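Local coordinates for protein NAD nucleotidase (Haemophilus influenzae, PDB 3ZTV) that degrades NAD to adenosine and nicotinamide riboside as a zinc-dependent periplasmic 5'-nucleotidase that also has NAD(P) pyrophosphatase activity, at residues K208-A213 against Y247-K252; K215-D220 against N253-P258. One frame throughout, in Å; residues are numbered along the deposited sequence.

Interaction 1. Residues K208-A213 against Y247-K252; sequences KNIEIA and YPLEFK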
loop_
_atom_site.group_PDB
_atom_site.type_symbol
_atom_site.label_atom_id
_atom_site.label_comp_id
_atom_site.label_asym_id
_atom_site.label_seq_id
_atom_site.Cartn_x
_atom_site.Cartn_y
_atom_site.Cartn_z
ATOM N N LYS A 208 12.740 8.637 0.075
ATOM C CA LYS A 208 12.019 7.407 0.383
ATOM C C LYS A 208 12.922 6.406 1.102
ATOM O O LYS A 208 12.477 5.723 2.022
ATOM C CB LYS A 208 11.412 6.801 -0.889
ATOM C CG LYS A 208 10.703 5.469 -0.666
ATOM C CD LYS A 208 9.466 5.576 0.229
ATOM C CE LYS A 208 8.410 6.471 -0.374
ATOM N NZ LYS A 208 7.150 6.423 0.426
ATOM N N ASN A 209 14.191 6.329 0.717
ATOM C CA ASN A 209 15.129 5.427 1.388
ATOM C C ASN A 209 15.401 5.826 2.851
ATOM O O ASN A 209 15.582 4.954 3.713
ATOM C CB ASN A 209 16.444 5.294 0.608
ATOM C CG ASN A 209 16.288 4.483 -0.660
ATOM O OD1 ASN A 209 15.281 3.780 -0.841
ATOM N ND2 ASN A 209 17.296 4.547 -1.525
ATOM N N ILE A 210 15.441 7.130 3.127
ATOM C CA ILE A 210 15.548 7.624 4.501
ATOM C C ILE A 210 14.292 7.249 5.301
ATOM O O ILE A 210 14.384 6.857 6.474
ATOM C CB ILE A 210 15.814 9.146 4.495
ATOM C CG1 ILE A 210 17.237 9.402 3.996
ATOM C CG2 ILE A 210 15.617 9.739 5.889
ATOM C CD1 ILE A 210 17.519 10.850 3.605
ATOM N N GLU A 211 13.123 7.357 4.681
ATOM C CA GLU A 211 11.895 6.900 5.316
ATOM C C GLU A 211 11.941 5.396 5.622
ATOM O O GLU A 211 11.564 4.962 6.721
ATOM C CB GLU A 211 10.684 7.236 4.439
ATOM C CG GLU A 211 9.337 7.045 5.113
ATOM C CD GLU A 211 8.163 7.344 4.196
ATOM O OE1 GLU A 211 8.368 7.481 2.971
ATOM O OE2 GLU A 211 7.027 7.435 4.706
ATOM N N ILE A 212 12.389 4.593 4.661
ATOM C CA ILE A 212 12.521 3.162 4.878
ATOM C C ILE A 212 13.448 2.864 6.064
ATOM O O ILE A 212 13.127 2.025 6.929
ATOM C CB ILE A 212 13.003 2.449 3.588
ATOM C CG1 ILE A 212 11.911 2.490 2.513
ATOM C CG2 ILE A 212 13.426 1.021 3.874
ATOM C CD1 ILE A 212 12.364 2.010 1.128
ATOM N N ALA A 213 14.583 3.561 6.119
ATOM C CA ALA A 213 15.540 3.358 7.208
ATOM C C ALA A 213 14.892 3.562 8.575
ATOM O O ALA A 213 15.203 2.849 9.528
ATOM C CB ALA A 213 16.733 4.281 7.048
ATOM N N TYR A 247 28.679 11.200 3.797
ATOM C CA TYR A 247 28.786 9.830 3.321
ATOM C C TYR A 247 29.223 8.910 4.469
ATOM O O TYR A 247 30.343 9.039 4.951
ATOM C CB TYR A 247 29.822 9.755 2.177
ATOM C CG TYR A 247 29.880 8.389 1.539
ATOM C CD1 TYR A 247 30.700 7.396 2.060
ATOM C CD2 TYR A 247 29.084 8.075 0.438
ATOM C CE1 TYR A 247 30.723 6.123 1.520
ATOM C CE2 TYR A 247 29.113 6.817 -0.123
ATOM C CZ TYR A 247 29.922 5.835 0.434
ATOM O OH TYR A 247 29.961 4.564 -0.090
ATOM N N PRO A 248 28.349 8.004 4.949
ATOM C CA PRO A 248 26.926 7.782 4.703
ATOM C C PRO A 248 26.095 8.490 5.770
ATOM O O PRO A 248 26.653 9.000 6.744
ATOM C CB PRO A 248 26.800 6.271 4.911
ATOM C CG PRO A 248 27.703 6.035 6.106
ATOM C CD PRO A 248 28.885 6.969 5.866
ATOM N N LEU A 249 24.780 8.515 5.588
ATOM C CA LEU A 249 23.839 8.852 6.648
ATOM C C LEU A 249 23.582 7.636 7.533
ATOM O O LEU A 249 23.710 6.493 7.086
ATOM C CB LEU A 249 22.510 9.320 6.053
ATOM C CG LEU A 249 22.541 10.681 5.358
ATOM C CD1 LEU A 249 21.196 10.943 4.692
ATOM C CD2 LEU A 249 22.893 11.775 6.363
ATOM N N GLU A 250 23.231 7.894 8.790
ATOM C CA GLU A 250 22.933 6.834 9.754
ATOM C C GLU A 250 21.637 7.127 10.498
ATOM O O GLU A 250 21.422 8.245 10.952
ATOM C CB GLU A 250 24.070 6.681 10.777
ATOM C CG GLU A 250 23.812 5.585 11.804
ATOM C CD GLU A 250 24.904 5.449 12.857
ATOM O OE1 GLU A 250 26.015 5.995 12.684
ATOM O OE2 GLU A 250 24.636 4.769 13.870
ATOM N N PHE A 251 20.791 6.108 10.624
ATOM C CA PHE A 251 19.527 6.188 11.346
ATOM C C PHE A 251 19.395 5.013 12.301
ATOM O O PHE A 251 20.227 4.109 12.293
ATOM C CB PHE A 251 18.358 6.203 10.346
ATOM C CG PHE A 251 18.438 7.338 9.373
ATOM C CD1 PHE A 251 17.926 8.578 9.704
ATOM C CD2 PHE A 251 19.072 7.180 8.143
ATOM C CE1 PHE A 251 18.033 9.645 8.828
ATOM C CE2 PHE A 251 19.188 8.249 7.266
ATOM C CZ PHE A 251 18.665 9.480 7.607
ATOM N N LYS A 252 18.359 5.054 13.136
ATOM C CA LYS A 252 17.891 3.875 13.859
ATOM C C LYS A 252 16.549 3.435 13.285
ATOM O O LYS A 252 15.668 4.268 13.038
ATOM C CB LYS A 252 17.698 4.178 15.351
ATOM C CG LYS A 252 18.950 4.101 16.215
ATOM C CD LYS A 252 18.595 4.324 17.694
ATOM C CE LYS A 252 19.818 4.268 18.601
ATOM N NZ LYS A 252 20.385 2.899 18.701
#

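Interaction 2. Residues K215-D220 against N253-P258; sequences KVNDID and NPNGEP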
loop_
_atom_site.group_PDB
_atom_site.type_symbol
_atom_site.label_atom_id
_atom_site.label_comp_id
_atom_site.label_asym_id
_atom_site.label_seq_id
_atom_site.Cartn_x
_atom_site.Cartn_y
_atom_site.Cartn_z
ATOM N N LYS A 215 11.485 3.484 9.248
ATOM C CA LYS A 215 10.175 2.845 9.399
ATOM C C LYS A 215 10.175 1.338 9.218
ATOM O O LYS A 215 9.188 0.677 9.530
ATOM C CB LYS A 215 9.159 3.466 8.438
ATOM C CG LYS A 215 8.813 4.906 8.756
ATOM C CD LYS A 215 7.688 5.436 7.882
ATOM C CE LYS A 215 7.296 6.846 8.301
ATOM N NZ LYS A 215 6.245 7.424 7.414
ATOM N N VAL A 216 11.268 0.785 8.704
ATOM C CA VAL A 216 11.333 -0.625 8.348
ATOM C C VAL A 216 12.471 -1.293 9.116
ATOM O O VAL A 216 13.564 -0.733 9.217
ATOM C CB VAL A 216 11.553 -0.789 6.817
ATOM C CG1 VAL A 216 11.845 -2.232 6.443
ATOM C CG2 VAL A 216 10.352 -0.251 6.035
ATOM N N ASN A 217 12.200 -2.479 9.655
ATOM C CA ASN A 217 13.204 -3.249 10.389
ATOM C C ASN A 217 13.992 -4.232 9.520
ATOM O O ASN A 217 13.563 -4.612 8.423
ATOM C CB ASN A 217 12.552 -4.024 11.551
ATOM C CG ASN A 217 11.903 -3.114 12.571
ATOM O OD1 ASN A 217 10.749 -3.326 12.981
ATOM N ND2 ASN A 217 12.627 -2.092 12.977
ATOM N N ASP A 218 15.157 -4.633 10.023
ATOM C CA ASP A 218 15.926 -5.758 9.499
ATOM C C ASP A 218 16.749 -5.455 8.240
ATOM O O ASP A 218 17.340 -6.363 7.653
ATOM C CB ASP A 218 15.021 -6.982 9.302
ATOM C CG ASP A 218 14.306 -7.384 10.579
ATOM O OD1 ASP A 218 14.971 -7.498 11.630
ATOM O OD2 ASP A 218 13.076 -7.556 10.523
ATOM N N ILE A 219 16.801 -4.182 7.856
ATOM C CA ILE A 219 17.627 -3.769 6.707
ATOM C C ILE A 219 18.809 -2.929 7.203
ATOM O O ILE A 219 18.620 -1.938 7.911
ATOM C CB ILE A 219 16.793 -2.995 5.656
ATOM C CG1 ILE A 219 15.643 -3.874 5.139
ATOM C CG2 ILE A 219 17.679 -2.475 4.513
ATOM C CD1 ILE A 219 14.748 -3.166 4.129
ATOM N N ASP A 220 20.015 -3.348 6.839
ATOM C CA ASP A 220 21.243 -2.767 7.388
ATOM C C ASP A 220 21.850 -1.614 6.592
ATOM O O ASP A 220 22.340 -0.644 7.180
ATOM C CB ASP A 220 22.277 -3.875 7.563
ATOM C CG ASP A 220 21.791 -4.954 8.519
ATOM O OD1 ASP A 220 21.531 -4.636 9.693
ATOM O OD2 ASP A 220 21.637 -6.133 8.132
ATOM N N ASN A 253 16.385 2.137 13.086
ATOM C CA ASN A 253 15.086 1.623 12.690
ATOM C C ASN A 253 14.183 1.489 13.930
ATOM O O ASN A 253 14.633 1.759 15.055
ATOM C CB ASN A 253 15.237 0.326 11.878
ATOM C CG ASN A 253 15.776 -0.848 12.692
ATOM O OD1 ASN A 253 15.741 -0.841 13.930
ATOM N ND2 ASN A 253 16.266 -1.871 11.996
ATOM N N PRO A 254 12.906 1.106 13.750
ATOM C CA PRO A 254 12.007 1.041 14.911
ATOM C C PRO A 254 12.516 0.103 16.005
ATOM O O PRO A 254 12.216 0.323 17.191
ATOM C CB PRO A 254 10.695 0.542 14.299
ATOM C CG PRO A 254 10.734 1.114 12.882
ATOM C CD PRO A 254 12.183 0.976 12.472
ATOM N N ASN A 255 13.287 -0.912 15.629
ATOM C CA ASN A 255 13.851 -1.859 16.583
ATOM C C ASN A 255 15.083 -1.326 17.308
ATOM O O ASN A 255 15.567 -1.959 18.256
ATOM C CB ASN A 255 14.161 -3.194 15.903
ATOM C CG ASN A 255 12.909 -3.993 15.619
ATOM O OD1 ASN A 255 11.826 -3.625 16.071
ATOM N ND2 ASN A 255 13.044 -5.084 14.872
ATOM N N GLY A 256 15.583 -0.171 16.875
ATOM C CA GLY A 256 16.727 0.454 17.511
ATOM C C GLY A 256 18.059 0.107 16.870
ATOM O O GLY A 256 19.094 0.551 17.349
ATOM N N GLU A 257 18.046 -0.664 15.777
ATOM C CA GLU A 257 19.291 -1.053 15.101
ATOM C C GLU A 257 19.746 0.018 14.103
ATOM O O GLU A 257 18.922 0.732 13.544
ATOM C CB GLU A 257 19.113 -2.406 14.402
ATOM C CG GLU A 257 18.550 -3.497 15.332
ATOM C CD GLU A 257 19.355 -3.694 16.593
ATOM O OE1 GLU A 257 19.734 -2.699 17.249
ATOM O OE2 GLU A 257 19.604 -4.868 16.950
ATOM N N PRO A 258 21.062 0.149 13.896
ATOM C CA PRO A 258 21.549 1.153 12.936
ATOM C C PRO A 258 21.228 0.777 11.494
ATOM O O PRO A 258 21.209 -0.405 11.151
ATOM C CB PRO A 258 23.069 1.176 13.160
ATOM C CG PRO A 258 23.396 -0.129 13.825
ATOM C CD PRO A 258 22.158 -0.572 14.573
HETATM O O HOH W 1 16.077 -1.696 9.078
HETATM O O HOH W 2 19.213 -2.501 10.727
HETATM O O HOH W 3 22.586 -2.877 11.542
#

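Interaction 1. Residues K208-A213 against Y247-K252
L249, the first residue of edge strand 249-252, points its side chain at helix 206-215 and touches it with one methyl: CD1 lies 3.8 Å from CD1 of I210, the two chains crossing at a slant. Two residues on, F251 has the largest share of the contact, I210 close behind. Its CG sits anti to the carbonyl carbon (chi1 -58°), and the ring rises from the strand to the flank of the helix, where two residues one turn apart receive it. At the far end of the ring CZ comes within 3.5 Å of I210 CG2, and I210 CG1 follows at 3.9 Å from the same CZ; nearer the strand, F251 CD2 rests 3.9 Å from A213 CB. K252 turns its side chain away from the helix and bonds through NZ to the carbonyl of G256, but its backbone closes the contact, with its O 3.8 Å from A213 O. Strand and helix run in roughly the same direction, 37° apart, their axes 8.8 Å apart at closest approach. The helix packs on one face of the phosphoesterase domain's mixed sheet, at its border, where 249-252 is outermost; A213 also touches V259 and V261 on the next strand. Every side-chain contact is apolar: the join rests on shape and buried carbon, with no directional bond to set the register, and A213 O is buried without a polar partner.

Interaction 2. Residues K215-D220 against N253-P258
The chain around V216 and N217, just past the end of helix 206-215, runs beside a type I beta turn with a G1 bulge, N253 to G256, which links strands 249-252 and 258-263 as a beta hairpin. The CA atoms of N217 and N253 are 5.7 Å apart. The hairpin end is closed by backbone bonds from G256 N to N253 O and from N253 N to E257 O; G256 takes up positive phi, which would press a CB against the carbonyl O of N255. N253 turns its CG between its own backbone N and carbonyl carbon (chi1 67°), and its OD1 accepts the E257 amide, 3.0 Å from E257 N, with the donor well above the carbonyl plane. Across the contact, the carboxamides of N217 and N255 lie stacked, their planes 13° apart and CG of N217 3.2 Å from ND2 of N255. The same N217 amide lies over the start of the turn, beside the P254 ring, whose CG packs 3.7 Å from the carbonyl carbon of K215. This corner also faces the dimer partner: N255 OD1 is hydrogen-bonded to the backbone N of K132 of the second subunit, and D131 of that subunit packs on N217 and N255. Towards D220 the two segments draw apart and water fills in. One molecule bridges I219 O and P258 O, and another bridges D220 OD1 and P258 O, while the second carboxylate oxygen of D220 is bonded to I198 N. Further back, a single water donates to V216 O and accepts hydrogen bonds from I219 N and from N253 ND2, the latter 2.9 Å away.

How the interactions relate
The centres of the two interactions lie 10 Å apart, and their segments alternate along the chain: 208-213, 215-220, 247-252, 253-258. Helix 206-215 supplies the first segment of interaction 1 and leads into that of interaction 2, while the hairpin of strands 249-252 and 258-263 provides the other halves. Interaction 1 lies on the border of the six-stranded mixed sheet and interaction 2 just beyond it, in the loops that follow helix 206-215 and strand 249-252. They meet where A213 O packs against N253 CB, 3.4 Å away. From apolar helix-on-sheet packing the join passes to a polar, water-bridged loop region that reaches the second subunit, away from the zinc and adenosine sites.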